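Local coordinates for protein NADPH-ferredoxin reductase FprA (Mycobacterium tuberculosis, PDB 1LQT) that transfers electrons between NADPH and ferredoxin through its FAD cofactor, and may supply electrons to P450 systems, at residues I191-P202 with H264-S274. Numbering follows the deposited sequence.
With ODP (4-oxo-nicotinamide-adenine dinucleotide phosphate), chain I.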
ATOM      1  N   ILE A 191       9.525   6.588 -21.891  1.00 14.89           N
ATOM      2  CA  ILE A 191      10.631   6.563 -20.956  1.00 13.87           C
ATOM      3  C   ILE A 191      11.680   5.562 -21.415  1.00 14.19           C
ATOM      4  O   ILE A 191      11.391   4.402 -21.660  1.00 16.33           O
ATOM      5  CB  ILE A 191      10.112   6.247 -19.544  1.00 14.00           C
ATOM      6  CG1 ILE A 191       9.296   7.431 -19.041  1.00 15.41           C
ATOM      7  CG2 ILE A 191      11.251   5.900 -18.627  1.00 15.16           C
ATOM      8  CD1 ILE A 191       8.444   7.107 -17.928  1.00 15.06           C
ATOM      9  N   GLN A 192      12.907   6.042 -21.513  1.00 12.37           N
ATOM     10  CA  GLN A 192      14.035   5.208 -21.923  1.00 12.10           C
ATOM     11  C   GLN A 192      14.924   4.834 -20.750  1.00 11.66           C
ATOM     12  O   GLN A 192      15.677   3.904 -20.850  1.00 13.14           O
ATOM     13  CB  GLN A 192      14.870   5.941 -22.979  1.00 13.22           C
ATOM     14  CG  GLN A 192      14.093   6.269 -24.260  1.00 17.16           C
ATOM     15  CD  GLN A 192      13.713   5.054 -25.067  1.00 22.12           C
ATOM     16  OE1 GLN A 192      14.270   3.953 -24.895  1.00 22.59           O
ATOM     17  NE2 GLN A 192      12.758   5.241 -25.970  1.00 27.74           N
ATOM     18  N   GLU A 193      14.851   5.594 -19.661  1.00 11.61           N
ATOM     19  CA  GLU A 193      15.692   5.351 -18.500  1.00 11.14           C
ATOM     20  C   GLU A 193      14.944   5.748 -17.241  1.00 10.57           C
ATOM     21  O   GLU A 193      14.344   6.822 -17.195  1.00 10.88           O
ATOM     22  CB  GLU A 193      16.984   6.177 -18.562  1.00 11.28           C
ATOM     23  CG  GLU A 193      17.921   5.980 -17.395  1.00 11.86           C
ATOM     24  CD  GLU A 193      19.264   6.662 -17.595  1.00 12.30           C
ATOM     25  OE1 GLU A 193      20.102   6.087 -18.285  1.00 14.79           O
ATOM     26  OE2 GLU A 193      19.462   7.772 -17.082  1.00 12.83           O
ATOM     27  N   VAL A 194      14.988   4.874 -16.247  1.00 10.01           N
ATOM     28  CA  VAL A 194      14.551   5.201 -14.903  1.00  9.63           C
ATOM     29  C   VAL A 194      15.775   5.130 -14.005  1.00  9.53           C
ATOM     30  O   VAL A 194      16.473   4.136 -14.005  1.00 10.47           O
ATOM     31  CB  VAL A 194      13.488   4.213 -14.373  1.00 10.67           C
ATOM     32  CG1 VAL A 194      13.133   4.527 -12.936  1.00 11.28           C
ATOM     33  CG2 VAL A 194      12.236   4.251 -15.229  1.00 11.04           C
ATOM     34  N   VAL A 195      15.997   6.191 -13.262  1.00  9.24           N
ATOM     35  CA  VAL A 195      17.081   6.231 -12.288  1.00  9.07           C
ATOM     36  C   VAL A 195      16.463   6.121 -10.899  1.00  8.88           C
ATOM     37  O   VAL A 195      15.644   6.936 -10.507  1.00  9.41           O
ATOM     38  CB  VAL A 195      17.913   7.512 -12.375  1.00  9.89           C
ATOM     39  CG1 VAL A 195      19.094   7.410 -11.452  1.00 10.58           C
ATOM     40  CG2 VAL A 195      18.375   7.737 -13.818  1.00 10.79           C
ATOM     41  N   ILE A 196      16.802   5.057 -10.184  1.00  9.29           N
ATOM     42  CA  ILE A 196      16.347   4.789  -8.810  1.00  9.21           C
ATOM     43  C   ILE A 196      17.424   5.313  -7.885  1.00  8.83           C
ATOM     44  O   ILE A 196      18.567   4.871  -7.923  1.00 10.18           O
ATOM     45  CB  ILE A 196      16.132   3.305  -8.595  1.00 10.11           C
ATOM     46  CG1 ILE A 196      15.087   2.777  -9.558  1.00 10.91           C
ATOM     47  CG2 ILE A 196      15.725   3.039  -7.144  1.00 11.34           C
ATOM     48  CD1 ILE A 196      14.914   1.306  -9.534  1.00 13.10           C
ATOM     49  N   VAL A 197      17.037   6.254  -7.038  1.00  9.35           N
ATOM     50  CA  VAL A 197      17.972   7.049  -6.244  1.00  9.63           C
ATOM     51  C   VAL A 197      17.751   6.770  -4.754  1.00  9.18           C
ATOM     52  O   VAL A 197      16.712   7.136  -4.193  1.00  9.16           O
ATOM     53  CB  VAL A 197      17.763   8.545  -6.542  1.00 10.53           C
ATOM     54  CG1 VAL A 197      18.774   9.389  -5.808  1.00 12.18           C
ATOM     55  CG2 VAL A 197      17.843   8.815  -8.033  1.00 11.56           C
ATOM     56  N   GLY A 198      18.739   6.126  -4.134  1.00  9.15           N
ATOM     57  CA  GLY A 198      18.727   5.771  -2.727  1.00  8.62           C
ATOM     58  C   GLY A 198      19.638   6.682  -1.937  1.00  8.52           C
ATOM     59  O   GLY A 198      20.781   6.876  -2.308  1.00  8.44           O
ATOM     60  N   ARG A 199      19.159   7.167  -0.792  1.00  8.74           N
ATOM     61  CA  ARG A 199      19.928   8.096   0.021  1.00  8.84           C
ATOM     62  C   ARG A 199      21.045   7.431   0.798  1.00  8.48           C
ATOM     63  O   ARG A 199      22.109   8.046   0.986  1.00  8.61           O
ATOM     64  CB  ARG A 199      19.024   8.934   0.923  1.00  8.84           C
ATOM     65  CG  ARG A 199      18.264   8.166   1.997  1.00  9.50           C
ATOM     66  CD  ARG A 199      17.558   9.096   2.936  1.00 10.75           C
ATOM     67  NE  ARG A 199      16.725   8.351   3.867  1.00 10.75           N
ATOM     68  CZ  ARG A 199      15.907   8.939   4.716  1.00 11.61           C
ATOM     69  NH1 ARG A 199      15.838  10.256   4.759  1.00 12.29           N
ATOM     70  NH2 ARG A 199      15.178   8.212   5.528  1.00 12.24           N
ATOM     71  N   ARG A 200      20.800   6.215   1.289  1.00  9.05           N
ATOM     72  CA  ARG A 200      21.827   5.426   1.947  1.00  8.67           C
ATOM     73  C   ARG A 200      22.432   4.465   0.933  1.00  9.12           C
ATOM     74  O   ARG A 200      22.334   4.684  -0.261  1.00  9.07           O
ATOM     75  CB  ARG A 200      21.309   4.802   3.242  1.00  9.10           C
ATOM     76  CG  ARG A 200      20.916   5.862   4.279  1.00  9.50           C
ATOM     77  CD  ARG A 200      20.655   5.320   5.653  1.00  9.56           C
ATOM     78  NE  ARG A 200      19.472   4.469   5.665  1.00  9.64           N
ATOM     79  CZ  ARG A 200      19.213   3.570   6.602  1.00  9.86           C
ATOM     80  NH1 ARG A 200      20.062   3.346   7.594  1.00 11.41           N
ATOM     81  NH2 ARG A 200      18.130   2.826   6.509  1.00 11.68           N
ATOM     82  N   GLY A 201      23.157   3.460   1.418  1.00  9.85           N
ATOM     83  CA  GLY A 201      23.863   2.549   0.548  1.00  9.78           C
ATOM     84  C   GLY A 201      23.133   1.260   0.307  1.00  9.32           C
ATOM     85  O   GLY A 201      22.045   1.002   0.840  1.00  9.29           O
ATOM     86  N   PRO A 202      23.737   0.400  -0.504  1.00  8.91           N
ATOM     87  CA  PRO A 202      23.109  -0.886  -0.799  1.00  9.65           C
ATOM     88  C   PRO A 202      22.795  -1.725   0.442  1.00  9.56           C
ATOM     89  O   PRO A 202      21.784  -2.433   0.428  1.00 10.08           O
ATOM     90  CB  PRO A 202      24.146  -1.564  -1.707  1.00 10.95           C
ATOM     91  CG  PRO A 202      24.877  -0.444  -2.333  1.00 10.37           C
ATOM     92  CD  PRO A 202      24.976   0.597  -1.276  1.00  9.64           C
ATOM     93  N   HIS A 264      19.013  -0.230 -25.435  1.00 14.50           N
ATOM     94  CA  HIS A 264      18.077  -0.844 -24.516  1.00 15.51           C
ATOM     95  C   HIS A 264      17.513   0.205 -23.593  1.00 13.90           C
ATOM     96  O   HIS A 264      18.107   1.242 -23.383  1.00 16.55           O
ATOM     97  CB  HIS A 264      18.823  -1.928 -23.730  1.00 17.87           C
ATOM     98  CG  HIS A 264      19.330  -3.034 -24.594  1.00 23.35           C
ATOM     99  ND1 HIS A 264      18.746  -4.279 -24.615  1.00 27.15           N
ATOM    100  CD2 HIS A 264      20.341  -3.075 -25.494  1.00 27.16           C
ATOM    101  CE1 HIS A 264      19.375  -5.046 -25.491  1.00 27.96           C
ATOM    102  NE2 HIS A 264      20.348  -4.336 -26.041  1.00 29.11           N
ATOM    103  N   ARG A 265      16.338  -0.054 -23.056  1.00 13.14           N
ATOM    104  CA  ARG A 265      15.849   0.785 -21.983  1.00 13.35           C
ATOM    105  C   ARG A 265      16.691   0.457 -20.743  1.00 13.36           C
ATOM    106  O   ARG A 265      17.236  -0.631 -20.645  1.00 14.23           O
ATOM    107  CB  ARG A 265      14.357   0.572 -21.758  1.00 14.52           C
ATOM    108  CG  ARG A 265      13.496   0.934 -22.989  1.00 16.60           C
ATOM    109  CD  ARG A 265      11.978   0.652 -22.742  1.00 20.03           C
ATOM    110  NE  ARG A 265      11.822  -0.787 -22.553  1.00 25.36           N
ATOM    111  CZ  ARG A 265      10.699  -1.486 -22.389  1.00 27.79           C
ATOM    112  NH1 ARG A 265       9.510  -0.864 -22.332  1.00 32.08           N
ATOM    113  NH2 ARG A 265      10.787  -2.833 -22.259  1.00 18.36           N
ATOM    114  N   ARG A 266      16.809   1.417 -19.827  1.00 12.26           N
ATOM    115  CA  ARG A 266      17.736   1.286 -18.696  1.00 12.39           C
ATOM    116  C   ARG A 266      17.037   1.537 -17.355  1.00 11.16           C
ATOM    117  O   ARG A 266      16.347   2.524 -17.216  1.00 11.31           O
ATOM    118  CB  ARG A 266      18.876   2.307 -18.827  1.00 11.70           C
ATOM    119  CG  ARG A 266      19.832   2.050 -19.980  1.00 13.89           C
ATOM    120  CD  ARG A 266      20.653   3.289 -20.373  1.00 15.57           C
ATOM    121  NE  ARG A 266      21.408   3.909 -19.280  1.00 16.55           N
ATOM    122  CZ  ARG A 266      22.657   3.630 -18.941  1.00 18.62           C
ATOM    123  NH1 ARG A 266      23.306   2.673 -19.562  1.00 19.10           N
ATOM    124  NH2 ARG A 266      23.243   4.317 -17.966  1.00 21.75           N
ATOM    125  N   MET A 267      17.323   0.671 -16.386  1.00 10.65           N
ATOM    126  CA  MET A 267      16.944   0.865 -15.003  1.00  9.95           C
ATOM    127  C   MET A 267      18.240   1.020 -14.235  1.00 10.17           C
ATOM    128  O   MET A 267      18.954   0.050 -14.048  1.00 10.43           O
ATOM    129  CB  MET A 267      16.142  -0.317 -14.487  1.00 11.21           C
ATOM    130  CG  MET A 267      15.569  -0.056 -13.116  1.00 11.57           C
ATOM    131  SD  MET A 267      14.701  -1.480 -12.425  1.00 12.61           S
ATOM    132  CE  MET A 267      13.319  -1.643 -13.550  1.00 13.51           C
ATOM    133  N   VAL A 268      18.540   2.243 -13.810  1.00 10.05           N
ATOM    134  CA  VAL A 268      19.823   2.589 -13.208  1.00 10.23           C
ATOM    135  C   VAL A 268      19.667   2.747 -11.703  1.00 10.05           C
ATOM    136  O   VAL A 268      18.747   3.428 -11.245  1.00 11.96           O
ATOM    137  CB  VAL A 268      20.325   3.944 -13.786  1.00 10.67           C
ATOM    138  CG1 VAL A 268      21.643   4.342 -13.165  1.00 12.12           C
ATOM    139  CG2 VAL A 268      20.434   3.909 -15.292  1.00 11.76           C
ATOM    140  N   PHE A 269      20.562   2.137 -10.935  1.00 10.19           N
ATOM    141  CA  PHE A 269      20.575   2.302  -9.480  1.00 10.04           C
ATOM    142  C   PHE A 269      21.715   3.223  -9.077  1.00 10.33           C
ATOM    143  O   PHE A 269      22.865   2.962  -9.367  1.00 11.39           O
ATOM    144  CB  PHE A 269      20.761   0.968  -8.765  1.00 10.77           C
ATOM    145  CG  PHE A 269      19.549   0.059  -8.834  1.00 10.92           C
ATOM    146  CD1 PHE A 269      19.290  -0.678  -9.960  1.00 12.27           C
ATOM    147  CD2 PHE A 269      18.686  -0.037  -7.777  1.00 11.58           C
ATOM    148  CE1 PHE A 269      18.191  -1.508 -10.033  1.00 13.70           C
ATOM    149  CE2 PHE A 269      17.587  -0.857  -7.831  1.00 12.59           C
ATOM    150  CZ  PHE A 269      17.329  -1.584  -8.959  1.00 13.27           C
ATOM    151  N   ARG A 270      21.348   4.283  -8.357  1.00 10.02           N
ATOM    152  CA  ARG A 270      22.296   5.224  -7.751  1.00 10.45           C
ATOM    153  C   ARG A 270      22.060   5.215  -6.244  1.00  9.67           C
ATOM    154  O   ARG A 270      20.942   5.402  -5.806  1.00 12.45           O
ATOM    155  CB  ARG A 270      22.037   6.625  -8.278  1.00 11.25           C
ATOM    156  CG  ARG A 270      22.491   6.847  -9.705  1.00 13.55           C
ATOM    157  CD  ARG A 270      23.961   7.118  -9.863  1.00 16.19           C
ATOM    158  NE  ARG A 270      24.426   8.273  -9.107  1.00 16.47           N
ATOM    159  CZ  ARG A 270      24.350   9.557  -9.475  1.00 18.90           C
ATOM    160  NH1 ARG A 270      23.855   9.942 -10.635  1.00 20.25           N
ATOM    161  NH2 ARG A 270      24.846  10.475  -8.679  1.00 20.71           N
ATOM    162  N   PHE A 271      23.089   4.945  -5.474  1.00  9.00           N
ATOM    163  CA  PHE A 271      23.022   4.956  -4.036  1.00  8.59           C
ATOM    164  C   PHE A 271      23.751   6.193  -3.512  1.00  8.79           C
ATOM    165  O   PHE A 271      24.364   6.946  -4.248  1.00  8.94           O
ATOM    166  CB  PHE A 271      23.595   3.678  -3.445  1.00  9.00           C
ATOM    167  CG  PHE A 271      22.874   2.440  -3.893  1.00  8.73           C
ATOM    168  CD1 PHE A 271      21.771   1.965  -3.198  1.00  9.94           C
ATOM    169  CD2 PHE A 271      23.261   1.764  -5.023  1.00  9.77           C
ATOM    170  CE1 PHE A 271      21.114   0.833  -3.604  1.00 10.41           C
ATOM    171  CE2 PHE A 271      22.599   0.632  -5.431  1.00 10.20           C
ATOM    172  CZ  PHE A 271      21.517   0.157  -4.717  1.00 10.82           C
ATOM    173  N   LEU A 272      23.622   6.418  -2.204  1.00  8.96           N
ATOM    174  CA  LEU A 272      24.271   7.521  -1.504  1.00  8.83           C
ATOM    175  C   LEU A 272      23.998   8.860  -2.208  1.00  8.87           C
ATOM    176  O   LEU A 272      24.866   9.717  -2.352  1.00  9.25           O
ATOM    177  CB  LEU A 272      25.759   7.278  -1.339  1.00  8.88           C
ATOM    178  CG  LEU A 272      26.084   6.077  -0.484  1.00 10.28           C
ATOM    179  CD1 LEU A 272      27.559   5.771  -0.453  1.00 11.38           C
ATOM    180  CD2 LEU A 272      25.576   6.251   0.936  1.00 12.36           C
ATOM    181  N   THR A 273      22.734   9.047  -2.586  1.00  9.15           N
ATOM    182  CA  THR A 273      22.314  10.207  -3.348  1.00  9.12           C
ATOM    183  C   THR A 273      20.950  10.661  -2.834  1.00  9.28           C
ATOM    184  O   THR A 273      20.054   9.846  -2.697  1.00  9.11           O
ATOM    185  CB  THR A 273      22.244   9.873  -4.845  1.00  9.20           C
ATOM    186  OG1 THR A 273      23.495   9.393  -5.290  1.00 10.23           O
ATOM    187  CG2 THR A 273      21.914  11.092  -5.667  1.00 10.12           C
ATOM    188  N   SER A 274      20.802  11.967  -2.640  1.00  9.31           N
ATOM    189  CA  SER A 274      19.536  12.550  -2.231  1.00  9.13           C
ATOM    190  C   SER A 274      19.067  13.578  -3.240  1.00  9.33           C
ATOM    191  O   SER A 274      19.851  14.329  -3.801  1.00 10.13           O
ATOM    192  CB  SER A 274      19.661  13.240  -0.870  1.00  9.51           C
ATOM    193  OG  SER A 274      19.748  12.321   0.178  1.00 10.07           O
TER
HETATM  194  O1X ODP I2458      17.249   5.508   4.255  1.00 13.02           O
HETATM  195  P2B ODP I2458      15.940   4.791   4.380  1.00 11.92           P
HETATM  196  O2X ODP I2458      16.070   3.308   4.661  1.00 12.96           O
HETATM  197  O3X ODP I2458      14.984   5.458   5.356  1.00 13.06           O
HETATM  198  O2B ODP I2458      15.310   4.939   2.903  1.00  9.41           O
HETATM  199  C2B ODP I2458      13.922   4.752   2.638  1.00  8.77           C
HETATM  200  C3B ODP I2458      13.570   3.459   1.939  1.00  8.73           C
HETATM  201  O3B ODP I2458      14.549   3.148   0.959  1.00  9.30           O
HETATM  202  C1B ODP I2458      13.475   5.763   1.647  1.00  8.50           C
HETATM  203  N9A ODP I2458      13.343   7.122   2.107  1.00  8.91           N
HETATM  204  C8A ODP I2458      12.560   7.606   3.126  1.00  9.52           C
HETATM  205  N7A ODP I2458      12.638   8.920   3.225  1.00  9.77           N
HETATM  206  C5A ODP I2458      13.500   9.330   2.236  1.00  9.40           C
HETATM  207  C4A ODP I2458      13.946   8.201   1.545  1.00  9.23           C
HETATM  208  N3A ODP I2458      14.797   8.219   0.488  1.00  9.18           N
HETATM  209  C2A ODP I2458      15.217   9.450   0.147  1.00  9.68           C
HETATM  210  N1A ODP I2458      14.826  10.605   0.755  1.00 10.04           N
HETATM  211  C6A ODP I2458      13.959  10.556   1.810  1.00  9.61           C
HETATM  212  N6A ODP I2458      13.556  11.725   2.327  1.00 11.14           N
HETATM  213  O4B ODP I2458      12.207   5.279   1.242  1.00  9.16           O
HETATM  214  C4B ODP I2458      12.276   3.846   1.222  1.00  9.32           C
HETATM  215  C5B ODP I2458      11.044   3.286   1.873  1.00  9.70           C
HETATM  216  O5B ODP I2458      11.052   1.891   1.677  1.00  9.24           O
HETATM  217  PA  ODP I2458      10.005   0.986   2.471  1.00  9.82           P
HETATM  218  O1A ODP I2458      10.305  -0.410   2.162  1.00 10.37           O
HETATM  219  O2A ODP I2458       9.928   1.382   3.892  1.00 11.09           O
HETATM  220  O3  ODP I2458       8.614   1.456   1.845  1.00  9.19           O
HETATM  221  PN  ODP I2458       7.843   1.085   0.459  1.00  9.28           P
HETATM  222  O1N ODP I2458       8.802   0.905  -0.652  1.00  9.66           O
HETATM  223  O2N ODP I2458       6.781   2.109   0.378  1.00  9.92           O
HETATM  224  O5D ODP I2458       7.235  -0.338   0.761  1.00  9.11           O
HETATM  225  C5D ODP I2458       6.234  -0.461   1.804  1.00 10.34           C
HETATM  226  C4D ODP I2458       6.164  -1.912   2.230  1.00 10.89           C
HETATM  227  O4D ODP I2458       5.493  -2.719   1.270  1.00 12.08           O
HETATM  228  C1D ODP I2458       6.327  -3.825   0.920  1.00 12.43           C
HETATM  229  C2D ODP I2458       7.691  -3.394   1.258  1.00 11.64           C
HETATM  230  O2D ODP I2458       8.650  -4.389   1.253  1.00 12.42           O
HETATM  231  C3D ODP I2458       7.539  -2.528   2.453  1.00 10.89           C
HETATM  232  O3D ODP I2458       7.536  -3.354   3.599  1.00 13.72           O
HETATM  233  N1N ODP I2458       6.029  -4.336  -0.372  1.00 11.80           N
HETATM  234  C2N ODP I2458       6.380  -5.680  -0.635  1.00 12.02           C
HETATM  235  C3N ODP I2458       6.484  -6.074  -1.927  1.00 11.82           C
HETATM  236  C7N ODP I2458       6.911  -7.540  -2.085  1.00 13.09           C
HETATM  237  N7N ODP I2458       7.041  -7.958  -3.318  1.00 16.61           N
HETATM  238  O7N ODP I2458       7.120  -8.205  -1.046  1.00 12.96           O
HETATM  239  C4N ODP I2458       6.301  -5.224  -3.028  1.00 14.14           C
HETATM  240  O99 ODP I2458       6.463  -5.577  -4.235  1.00 16.56           O
HETATM  241  C5N ODP I2458       5.961  -3.827  -2.723  1.00 12.89           C
HETATM  242  C6N ODP I2458       5.850  -3.407  -1.380  1.00 12.45           C
HETATM  243  O   HOH W   1       9.397   2.511 -21.430  1.00 21.62           O
HETATM  244  O   HOH W   2      17.277   9.417  -2.414  1.00  9.24           O
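Ile196 meets Phe269 and Met267 on the buried face of two neighbouring parallel strands, 193-197 and 265-270. Its CG1 lies beside the backbone N (chi1 -60°), which carries CD1 over one face of the Phe269 ring in a CH-pi contact, 4.1 Å from the centroid. The same methyl lies 3.9 Å from Met267 CG. Backbone bonds pair the strands from Gln192 to Gly198; Ile196 N to Val268 O is the shortest, at 2.7 Å.

The tight packing continues past the strand ends. Pro202 CG sits over the centre of the Phe271 ring, 3.8 Å from its centroid. Leu272 N donates to Arg200 O from above the carbonyl plane, and Thr273 N donates to Gly198 O. These bonds tie down the turn that carries Arg199 and Arg200. One water donates to both Val197 O and Thr273 O. Both arginines grip the 2'-phosphate of the bound NADP derivative, as expected of an enzyme that uses NADP(H). Arg199 NE and Arg200 NE both donate to ODP O1X. Arg199 NH2 donates to ODP O3X at 2.8 Å, and Arg200 NH2 donates to ODP O2X. The Arg199 guanidinium also lies flat over the adenine, with C5A above its centre.

The face of Glu193, Arg266 and Val268 is partly exposed and more polar, although Val195 and Val197 on it are buried. There Glu193 extends alongside Arg266, and Glu193 OE1 accepts a hydrogen bond from Arg266 NE at 2.7 Å, part of a salt bridge. The bond lies near the guanidinium plane, but the carboxylate is turned 43° from it. Glu193 OE2 pairs with Arg149, and Arg270 with Glu311.

In the Rossmann-type parallel sheet, strand 149-153 flanks 193-197 and strand 221-224 flanks 265-270. Helix 157-167 packs on the Ile196 and Met267 face.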